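Local coordinates for flagella basal body P-ring formation protein flgA (Salmonella typhimurium, PDB 3TEE), which takes part in assembly of the flagellar P-ring in the periplasm, where it probably acts as a chaperone or modulator of the process, at residues Q137-K142 and N167-Q172; Q116-L121 and T133-A138; L32-E37 and R64-N69. All coordinates share one frame; numbering follows the deposited sequence.

Interaction 1. Residues Q137-K142 and N167-Q172; sequences QAWRVK and NAAVAQ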
loop_
_atom_site.group_PDB
_atom_site.type_symbol
_atom_site.label_atom_id
_atom_site.label_comp_id
_atom_site.label_asym_id
_atom_site.label_seq_id
_atom_site.Cartn_x
_atom_site.Cartn_y
_atom_site.Cartn_z
ATOM N N GLN A 137 -1.100 4.648 -8.473
ATOM C CA GLN A 137 -2.547 4.710 -8.668
ATOM C C GLN A 137 -2.805 5.326 -10.023
ATOM O O GLN A 137 -1.963 6.081 -10.517
ATOM C CB GLN A 137 -3.249 5.508 -7.545
ATOM C CG GLN A 137 -3.682 4.629 -6.366
ATOM C CD GLN A 137 -4.601 3.492 -6.765
ATOM O OE1 GLN A 137 -5.764 3.690 -7.138
ATOM N NE2 GLN A 137 -4.089 2.271 -6.706
ATOM N N ALA A 138 -3.940 4.982 -10.650
ATOM C CA ALA A 138 -4.308 5.526 -11.954
ATOM C C ALA A 138 -4.529 7.047 -11.862
ATOM O O ALA A 138 -4.798 7.569 -10.774
ATOM C CB ALA A 138 -5.579 4.857 -12.456
ATOM N N TRP A 139 -4.401 7.751 -12.988
ATOM C CA TRP A 139 -4.647 9.192 -12.987
ATOM C C TRP A 139 -6.143 9.430 -13.138
ATOM O O TRP A 139 -6.719 9.051 -14.160
ATOM C CB TRP A 139 -3.893 9.895 -14.121
ATOM C CG TRP A 139 -2.398 9.722 -14.145
ATOM C CD1 TRP A 139 -1.627 9.518 -15.250
ATOM C CD2 TRP A 139 -1.489 9.859 -13.039
ATOM N NE1 TRP A 139 -0.296 9.522 -14.906
ATOM C CE2 TRP A 139 -0.183 9.715 -13.553
ATOM C CE3 TRP A 139 -1.649 10.124 -11.668
ATOM C CZ2 TRP A 139 0.956 9.823 -12.746
ATOM C CZ3 TRP A 139 -0.520 10.203 -10.860
ATOM C CH2 TRP A 139 0.764 10.028 -11.396
ATOM N N ARG A 140 -6.785 10.025 -12.123
ATOM C CA ARG A 140 -8.209 10.373 -12.217
ATOM C C ARG A 140 -8.309 11.614 -13.114
ATOM O O ARG A 140 -9.234 11.740 -13.918
ATOM C CB ARG A 140 -8.813 10.642 -10.818
ATOM C CG ARG A 140 -10.322 10.946 -10.802
ATOM C CD ARG A 140 -11.179 9.787 -11.289
ATOM N NE ARG A 140 -12.548 10.187 -11.638
ATOM C CZ ARG A 140 -12.932 10.610 -12.839
ATOM N NH1 ARG A 140 -12.048 10.736 -13.821
ATOM N NH2 ARG A 140 -14.199 10.923 -13.063
ATOM N N VAL A 141 -7.298 12.485 -13.014
ATOM C CA VAL A 141 -7.193 13.698 -13.803
ATOM C C VAL A 141 -5.892 13.617 -14.606
ATOM O O VAL A 141 -4.842 13.308 -14.044
ATOM C CB VAL A 141 -7.281 14.938 -12.859
ATOM C CG1 VAL A 141 -6.652 16.170 -13.469
ATOM C CG2 VAL A 141 -8.723 15.209 -12.445
ATOM N N LYS A 142 -5.973 13.855 -15.916
ATOM C CA LYS A 142 -4.798 13.836 -16.793
ATOM C C LYS A 142 -4.476 15.228 -17.316
ATOM O O LYS A 142 -5.391 16.010 -17.527
ATOM C CB LYS A 142 -4.992 12.854 -17.966
ATOM C CG LYS A 142 -5.150 11.394 -17.510
ATOM C CD LYS A 142 -5.556 10.487 -18.660
ATOM C CE LYS A 142 -5.774 9.067 -18.188
ATOM N NZ LYS A 142 -6.376 8.216 -19.247
ATOM N N ASN A 167 -0.920 15.418 -14.187
ATOM C CA ASN A 167 -1.604 14.152 -13.948
ATOM C C ASN A 167 -1.766 14.009 -12.467
ATOM O O ASN A 167 -0.866 14.385 -11.710
ATOM C CB ASN A 167 -0.776 12.980 -14.491
ATOM C CG ASN A 167 -0.600 13.020 -15.982
ATOM O OD1 ASN A 167 -1.564 13.181 -16.735
ATOM N ND2 ASN A 167 0.639 12.870 -16.438
ATOM N N ALA A 168 -2.935 13.526 -12.029
ATOM C CA ALA A 168 -3.174 13.379 -10.603
ATOM C C ALA A 168 -4.186 12.311 -10.323
ATOM O O ALA A 168 -5.207 12.223 -11.005
ATOM C CB ALA A 168 -3.623 14.708 -9.988
ATOM N N ALA A 169 -3.903 11.508 -9.299
ATOM C CA ALA A 169 -4.792 10.458 -8.803
ATOM C C ALA A 169 -5.766 11.114 -7.817
ATOM O O ALA A 169 -5.566 12.279 -7.447
ATOM C CB ALA A 169 -3.971 9.386 -8.081
ATOM N N VAL A 170 -6.810 10.367 -7.383
ATOM C CA VAL A 170 -7.778 10.793 -6.362
ATOM C C VAL A 170 -6.959 11.122 -5.101
ATOM O O VAL A 170 -5.966 10.435 -4.822
ATOM C CB VAL A 170 -8.862 9.704 -6.101
ATOM C CG1 VAL A 170 -9.783 10.075 -4.933
ATOM C CG2 VAL A 170 -9.688 9.427 -7.360
ATOM N N ALA A 171 -7.310 12.233 -4.409
ATOM C CA ALA A 171 -6.646 12.745 -3.201
ATOM C C ALA A 171 -5.259 13.379 -3.446
ATOM O O ALA A 171 -4.632 13.875 -2.501
ATOM C CB ALA A 171 -6.616 11.690 -2.081
ATOM N N GLN A 172 -4.812 13.437 -4.720
ATOM C CA GLN A 172 -3.558 14.104 -5.068
ATOM C C GLN A 172 -3.875 15.540 -5.554
ATOM O O GLN A 172 -4.972 15.800 -6.057
ATOM C CB GLN A 172 -2.799 13.350 -6.171
ATOM C CG GLN A 172 -2.179 12.017 -5.731
ATOM C CD GLN A 172 -1.132 11.526 -6.716
ATOM O OE1 GLN A 172 -1.297 11.594 -7.947
ATOM N NE2 GLN A 172 -0.034 10.999 -6.192
HETATM O O HOH W 1 -7.521 7.605 -9.282
#
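The carbonyl oxygen of Ala168 is gripped by two successive backbone amides, those of Arg140 and Val141. Val141 N donates to Ala168 O at 2.9 Å in a nearly straight bond (170° at the hydrogen), whereas Arg140 N reaches the same oxygen with a strongly bent, weak bond. Ala168 N returns a bond to Val141 O at 2.8 Å, closing an antiparallel hydrogen-bonded pair. With Arg140 and Val141 both set against the single residue Ala168, this is a classic beta bulge.

Next to the bulge, Ala169 N donates to Gln172 OE1 at 2.9 Å, a side-chain bond across the type II turn Ala169-Gln172 that Gln172 N to Ala169 O also closes. The amide so held brings OE1 to the edge of the Trp139 indole, 3.3 Å from CZ3, and Ala169 N lies near the ring plane at the same edge. One face of the indole is taken by Asn167: its CB sits over the five-membered ring, 3.4 Å from the centroid and 6° off the normal, a CH-pi contact. The Asn167 amide continues almost parallel to the ring, 13° from its plane, past NE1, and its OD1 accepts from Ala143 N while lying against the CA of Lys142. Toward the start of 137-142, Ala169 CB packs on Ala138 O, and a water links that oxygen to Val170 N, weakly at the second end. Val170 CG2 lies 3.8 Å from Arg140 CB; beyond it the arginine bends at its second torsion and turns away, and NE bonds Ser190 O.

The contact ties the chain leaving strand 135-137 to the loop between strands 157-164 and 173-178, with Val141 and Ala168 both resting on Val188 of strand 183-188.

Interaction 2. Residues Q116-L121 and T133-A138; sequences QDAVSL and TMIRQA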
loop_
_atom_site.group_PDB
_atom_site.type_symbol
_atom_site.label_atom_id
_atom_site.label_comp_id
_atom_site.label_asym_id
_atom_site.label_seq_id
_atom_site.Cartn_x
_atom_site.Cartn_y
_atom_site.Cartn_z
ATOM N N GLN A 116 -6.280 -2.665 -7.279
ATOM C CA GLN A 116 -7.448 -2.043 -7.906
ATOM C C GLN A 116 -7.051 -0.626 -8.341
ATOM O O GLN A 116 -6.425 0.099 -7.571
ATOM C CB GLN A 116 -8.637 -2.007 -6.932
ATOM C CG GLN A 116 -9.322 -3.367 -6.758
ATOM C CD GLN A 116 -10.531 -3.294 -5.854
ATOM O OE1 GLN A 116 -11.325 -2.343 -5.897
ATOM N NE2 GLN A 116 -10.717 -4.319 -5.036
ATOM N N ASP A 117 -7.312 -0.281 -9.601
ATOM C CA ASP A 117 -6.921 1.009 -10.201
ATOM C C ASP A 117 -5.394 1.300 -10.204
ATOM O O ASP A 117 -4.989 2.462 -10.270
ATOM C CB ASP A 117 -7.753 2.195 -9.657
ATOM C CG ASP A 117 -9.071 2.360 -10.376
ATOM O OD1 ASP A 117 -9.065 2.881 -11.512
ATOM O OD2 ASP A 117 -10.109 1.936 -9.817
ATOM N N ALA A 118 -4.557 0.246 -10.135
ATOM C CA ALA A 118 -3.104 0.398 -10.178
ATOM C C ALA A 118 -2.642 0.424 -11.625
ATOM O O ALA A 118 -3.305 -0.119 -12.508
ATOM C CB ALA A 118 -2.428 -0.727 -9.423
ATOM N N VAL A 119 -1.536 1.129 -11.882
ATOM C CA VAL A 119 -0.952 1.282 -13.205
ATOM C C VAL A 119 0.535 0.956 -13.073
ATOM O O VAL A 119 1.157 1.315 -12.068
ATOM C CB VAL A 119 -1.218 2.724 -13.745
ATOM C CG1 VAL A 119 -0.384 3.027 -14.975
ATOM C CG2 VAL A 119 -2.708 2.936 -14.054
ATOM N N SER A 120 1.105 0.266 -14.074
ATOM C CA SER A 120 2.507 -0.116 -14.012
ATOM C C SER A 120 3.445 1.045 -14.313
ATOM O O SER A 120 3.214 1.811 -15.249
ATOM C CB SER A 120 2.793 -1.260 -14.983
ATOM O OG SER A 120 4.085 -1.767 -14.713
ATOM N N LEU A 121 4.513 1.149 -13.530
ATOM C CA LEU A 121 5.584 2.125 -13.759
ATOM C C LEU A 121 6.647 1.503 -14.675
ATOM O O LEU A 121 7.535 2.208 -15.143
ATOM C CB LEU A 121 6.238 2.555 -12.431
ATOM C CG LEU A 121 5.360 3.380 -11.473
ATOM C CD1 LEU A 121 6.038 3.530 -10.132
ATOM C CD2 LEU A 121 5.041 4.767 -12.059
ATOM N N THR A 133 6.687 -0.731 -5.427
ATOM C CA THR A 133 7.613 0.156 -6.153
ATOM C C THR A 133 7.437 0.116 -7.685
ATOM O O THR A 133 7.947 1.006 -8.361
ATOM C CB THR A 133 9.072 -0.159 -5.780
ATOM O OG1 THR A 133 9.308 -1.571 -5.886
ATOM C CG2 THR A 133 9.444 0.346 -4.392
ATOM N N MET A 134 6.750 -0.914 -8.239
ATOM C CA MET A 134 6.571 -1.069 -9.696
ATOM C C MET A 134 5.311 -0.387 -10.176
ATOM O O MET A 134 5.068 -0.342 -11.382
ATOM C CB MET A 134 6.414 -2.557 -10.087
ATOM C CG MET A 134 7.633 -3.410 -9.966
ATOM S SD MET A 134 7.133 -5.186 -9.980
ATOM C CE MET A 134 8.728 -5.861 -10.256
ATOM N N ILE A 135 4.448 0.024 -9.247
ATOM C CA ILE A 135 3.122 0.531 -9.577
ATOM C C ILE A 135 2.780 1.880 -8.924
ATOM O O ILE A 135 3.388 2.273 -7.929
ATOM C CB ILE A 135 2.031 -0.556 -9.221
ATOM C CG1 ILE A 135 1.861 -0.715 -7.693
ATOM C CG2 ILE A 135 2.310 -1.928 -9.925
ATOM C CD1 ILE A 135 0.591 -1.488 -7.219
ATOM N N ARG A 136 1.719 2.503 -9.439
ATOM C CA ARG A 136 1.156 3.769 -8.955
ATOM C C ARG A 136 -0.357 3.699 -9.104
ATOM O O ARG A 136 -0.850 2.834 -9.834
ATOM C CB ARG A 136 1.721 4.961 -9.775
ATOM C CG ARG A 136 1.360 4.961 -11.273
ATOM C CD ARG A 136 1.474 6.356 -11.897
ATOM N NE ARG A 136 1.424 6.335 -13.368
ATOM C CZ ARG A 136 0.307 6.367 -14.086
ATOM N NH1 ARG A 136 -0.878 6.412 -13.486
ATOM N NH2 ARG A 136 0.363 6.353 -15.407
ATOM N N GLN A 137 -1.100 4.648 -8.473
ATOM C CA GLN A 137 -2.547 4.710 -8.668
ATOM C C GLN A 137 -2.805 5.326 -10.023
ATOM O O GLN A 137 -1.963 6.081 -10.517
ATOM C CB GLN A 137 -3.249 5.508 -7.545
ATOM C CG GLN A 137 -3.682 4.629 -6.366
ATOM C CD GLN A 137 -4.601 3.492 -6.765
ATOM O OE1 GLN A 137 -5.764 3.690 -7.138
ATOM N NE2 GLN A 137 -4.089 2.271 -6.706
ATOM N N ALA A 138 -3.940 4.982 -10.650
ATOM C CA ALA A 138 -4.308 5.526 -11.954
ATOM C C ALA A 138 -4.529 7.047 -11.862
ATOM O O ALA A 138 -4.798 7.569 -10.774
ATOM C CB ALA A 138 -5.579 4.857 -12.456
#
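Leu121 N donates to Met134 O at 2.7 Å, the shortest hydrogen bond between the segments, with 167° at the hydrogen. It joins the residue after strand 118-120 to the one before strand 135-137. Between the strands themselves, Val119 and Arg136 form an antiparallel hydrogen-bonded pair: Val119 N to Arg136 O at 2.8 Å is answered by Arg136 N to Val119 O. Ala138 N to Asp117 O extends this ladder at the other end, where Gln137 NE2 adds a weak bond to Gln116 O through a side chain folded back at chi2.

Val119 and Arg136 also run side by side on one face of the ribbon. Arg136 CG stands between its own N and carbonyl carbon (chi1 63°), and from there the extended chain carries the guanidinium over the valine, whose CG1 touches one face of the group 3.4 Å above its plane. In that plane, NH1 donates to Gln137 O at 3.2 Å, which helps to fix the group's rotation, while NE bonds a glycerol, probably from the crystallisation liquor. Leu121 CD2 lies 3.8 Å from Arg136 CG, supporting the aliphatic part of the chain, and Val119 CG2 meets Ala138 CB. Away from Val119 and Arg136, on the side of Ile135, CD1 of that isoleucine packs on Ala118 CB at 3.8 Å.

The guanidinium also makes a cation-pi contact with Trp139, just past the strand. This two-stranded antiparallel ribbon is met by the chain at 86-89, whose Gly86, Gly87 and Leu89 make backbone hydrogen bonds with Ser120 and Ala118, ahead of strand 94-100.

Interaction 3. Residues L32-E37 and R64-N69; sequences LLPSCE and RYLQVN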
loop_
_atom_site.group_PDB
_atom_site.type_symbol
_atom_site.label_atom_id
_atom_site.label_comp_id
_atom_site.label_asym_id
_atom_site.label_seq_id
_atom_site.Cartn_x
_atom_site.Cartn_y
_atom_site.Cartn_z
ATOM N N LEU A 32 19.971 -20.972 25.177
ATOM C CA LEU A 32 19.287 -19.717 25.451
ATOM C C LEU A 32 17.751 -19.789 25.268
ATOM O O LEU A 32 17.097 -18.755 25.140
ATOM C CB LEU A 32 19.951 -18.495 24.790
ATOM C CG LEU A 32 20.163 -18.462 23.286
ATOM C CD1 LEU A 32 18.999 -17.778 22.581
ATOM C CD2 LEU A 32 21.423 -17.697 22.953
ATOM N N LEU A 33 17.182 -21.017 25.299
ATOM C CA LEU A 33 15.737 -21.226 25.190
ATOM C C LEU A 33 15.059 -20.906 26.520
ATOM O O LEU A 33 15.674 -21.106 27.580
ATOM C CB LEU A 33 15.395 -22.682 24.793
ATOM C CG LEU A 33 15.615 -23.088 23.329
ATOM C CD1 LEU A 33 15.384 -24.589 23.164
ATOM C CD2 LEU A 33 14.697 -22.306 22.370
ATOM N N PRO A 34 13.792 -20.428 26.512
ATOM C CA PRO A 34 13.105 -20.159 27.797
ATOM C C PRO A 34 12.945 -21.440 28.635
ATOM O O PRO A 34 12.780 -22.522 28.067
ATOM C CB PRO A 34 11.750 -19.611 27.360
ATOM C CG PRO A 34 11.575 -20.077 25.975
ATOM C CD PRO A 34 12.923 -20.094 25.367
ATOM N N SER A 35 13.038 -21.327 29.966
ATOM C CA SER A 35 12.932 -22.474 30.882
ATOM C C SER A 35 11.494 -22.791 31.255
ATOM O O SER A 35 11.216 -23.921 31.659
ATOM C CB SER A 35 13.701 -22.198 32.171
ATOM O OG SER A 35 15.039 -21.817 31.901
ATOM N N CYS A 36 10.598 -21.783 31.243
ATOM C CA CYS A 36 9.230 -22.024 31.682
ATOM C C CYS A 36 8.410 -22.839 30.689
ATOM O O CYS A 36 8.785 -22.977 29.521
ATOM C CB CYS A 36 8.536 -20.725 32.073
ATOM S SG CYS A 36 8.249 -19.613 30.675
ATOM N N GLU A 37 7.275 -23.359 31.165
ATOM C CA GLU A 37 6.348 -24.203 30.404
ATOM C C GLU A 37 5.642 -23.409 29.295
ATOM O O GLU A 37 5.458 -23.927 28.192
ATOM C CB GLU A 37 5.299 -24.738 31.391
ATOM C CG GLU A 37 4.494 -25.931 30.929
ATOM C CD GLU A 37 3.566 -26.446 32.011
ATOM O OE1 GLU A 37 4.058 -26.774 33.114
ATOM O OE2 GLU A 37 2.340 -26.500 31.761
ATOM N N ARG A 64 14.482 -14.002 26.872
ATOM C CA ARG A 64 15.331 -14.615 25.842
ATOM C C ARG A 64 15.124 -13.949 24.517
ATOM O O ARG A 64 13.983 -13.599 24.192
ATOM C CB ARG A 64 15.010 -16.117 25.672
ATOM C CG ARG A 64 15.032 -16.934 26.984
ATOM C CD ARG A 64 16.385 -16.934 27.676
ATOM N NE ARG A 64 16.414 -17.928 28.747
ATOM C CZ ARG A 64 17.518 -18.481 29.228
ATOM N NH1 ARG A 64 18.707 -18.123 28.760
ATOM N NH2 ARG A 64 17.444 -19.406 30.175
ATOM N N TYR A 65 16.212 -13.812 23.727
ATOM C CA TYR A 65 16.149 -13.283 22.365
ATOM C C TYR A 65 16.387 -14.478 21.460
ATOM O O TYR A 65 17.520 -14.966 21.361
ATOM C CB TYR A 65 17.221 -12.207 22.093
ATOM C CG TYR A 65 17.137 -10.922 22.888
ATOM C CD1 TYR A 65 15.906 -10.404 23.288
ATOM C CD2 TYR A 65 18.275 -10.164 23.144
ATOM C CE1 TYR A 65 15.821 -9.193 23.985
ATOM C CE2 TYR A 65 18.199 -8.940 23.809
ATOM C CZ TYR A 65 16.971 -8.464 24.239
ATOM O OH TYR A 65 16.901 -7.273 24.921
ATOM N N LEU A 66 15.323 -15.002 20.861
ATOM C CA LEU A 66 15.446 -16.166 19.999
ATOM C C LEU A 66 15.570 -15.754 18.548
ATOM O O LEU A 66 14.953 -14.776 18.125
ATOM C CB LEU A 66 14.256 -17.144 20.178
ATOM C CG LEU A 66 13.856 -17.535 21.615
ATOM C CD1 LEU A 66 12.660 -18.455 21.589
ATOM C CD2 LEU A 66 15.028 -18.207 22.393
ATOM N N GLN A 67 16.381 -16.483 17.787
ATOM C CA GLN A 67 16.496 -16.226 16.358
ATOM C C GLN A 67 15.831 -17.403 15.694
ATOM O O GLN A 67 16.152 -18.554 15.997
ATOM C CB GLN A 67 17.955 -16.104 15.896
ATOM C CG GLN A 67 18.705 -14.895 16.471
ATOM C CD GLN A 67 20.118 -14.880 15.946
ATOM O OE1 GLN A 67 20.911 -15.806 16.180
ATOM N NE2 GLN A 67 20.430 -13.872 15.150
ATOM N N VAL A 68 14.825 -17.126 14.863
ATOM C CA VAL A 68 14.092 -18.202 14.199
ATOM C C VAL A 68 14.007 -17.901 12.702
ATOM O O VAL A 68 14.059 -16.749 12.290
ATOM C CB VAL A 68 12.661 -18.475 14.780
ATOM C CG1 VAL A 68 12.688 -18.819 16.272
ATOM C CG2 VAL A 68 11.714 -17.310 14.509
ATOM N N ASN A 69 13.831 -18.933 11.922
ATOM C CA ASN A 69 13.546 -18.803 10.505
ATOM C C ASN A 69 12.084 -19.271 10.339
ATOM O O ASN A 69 11.712 -20.348 10.801
ATOM C CB ASN A 69 14.489 -19.641 9.640
ATOM C CG ASN A 69 14.094 -19.548 8.173
ATOM O OD1 ASN A 69 13.405 -20.411 7.646
ATOM N ND2 ASN A 69 14.369 -18.423 7.542
#
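Leu32 meets residues 64-66 of strand 62-79 with both backbone and side chain. Its carbonyl oxygen rests against the aliphatic part of Arg64, 3.2 Å from CD, and its CD1 lies 3.4 Å from Tyr65 O. The side chains of Leu32 and Leu66 run antiparallel alongside one another, with CD1 of Leu32 4.0 Å from CD2 of Leu66. Leu33 adds a second apolar contact: its side chain crosses that of Leu66 at about a right angle, the two CD2 methyls touching, while its carbonyl oxygen stands 3.1 Å above the guanidinium plane of Arg64. Approaching the face, that oxygen makes no hydrogen bond with NE. Pro34 is the third residue to touch Leu66, its CD 4.1 Å from CD2, and Pro34 N lies 3.7 Å from Arg64 CG. The arginine bends at chi2 (-61°), which lays its outer half along the backbone of residues 32-34. Ser35 OG comes to the guanidinium edge, 3.8 Å from NH2, too far for a hydrogen bond; both residues turn instead to Glu62, which forms a salt bridge with Arg64 NE and a hydrogen bond with Ser35 OG. Cys36 forms a disulfide with Cys59, which links this loop covalently to strand 53-59.

The loop 32-37 thus folds along the N-terminal end of strand 62-79, with Leu33 and Pro34 touching Ile3 of helix 2-14, Leu33 also reaching Leu26 of strand 21-26, and Pro34 and Leu66 packing on strand 53-59.

Along the chain, interaction 3 comes first, where a loop packs on strand 62-79 of a five-stranded antiparallel sheet, followed by interaction 2 in the two-stranded ribbon 118-120/135-137 and then interaction 1. The last two share Gln137 and Ala138: interaction 1 begins where the ribbon of interaction 2 ends, and their centres are about 11 Å apart. Interaction 1 fastens this outgoing chain to a loop of the sheet that begins with strand 146-152. Interaction 3 is remote, its centre about 42 Å from that of interaction 2 and about 49 Å from that of interaction 1. Such separation fits the extended, open form of FlgA, a protein whose flexibility regulates P-ring assembly.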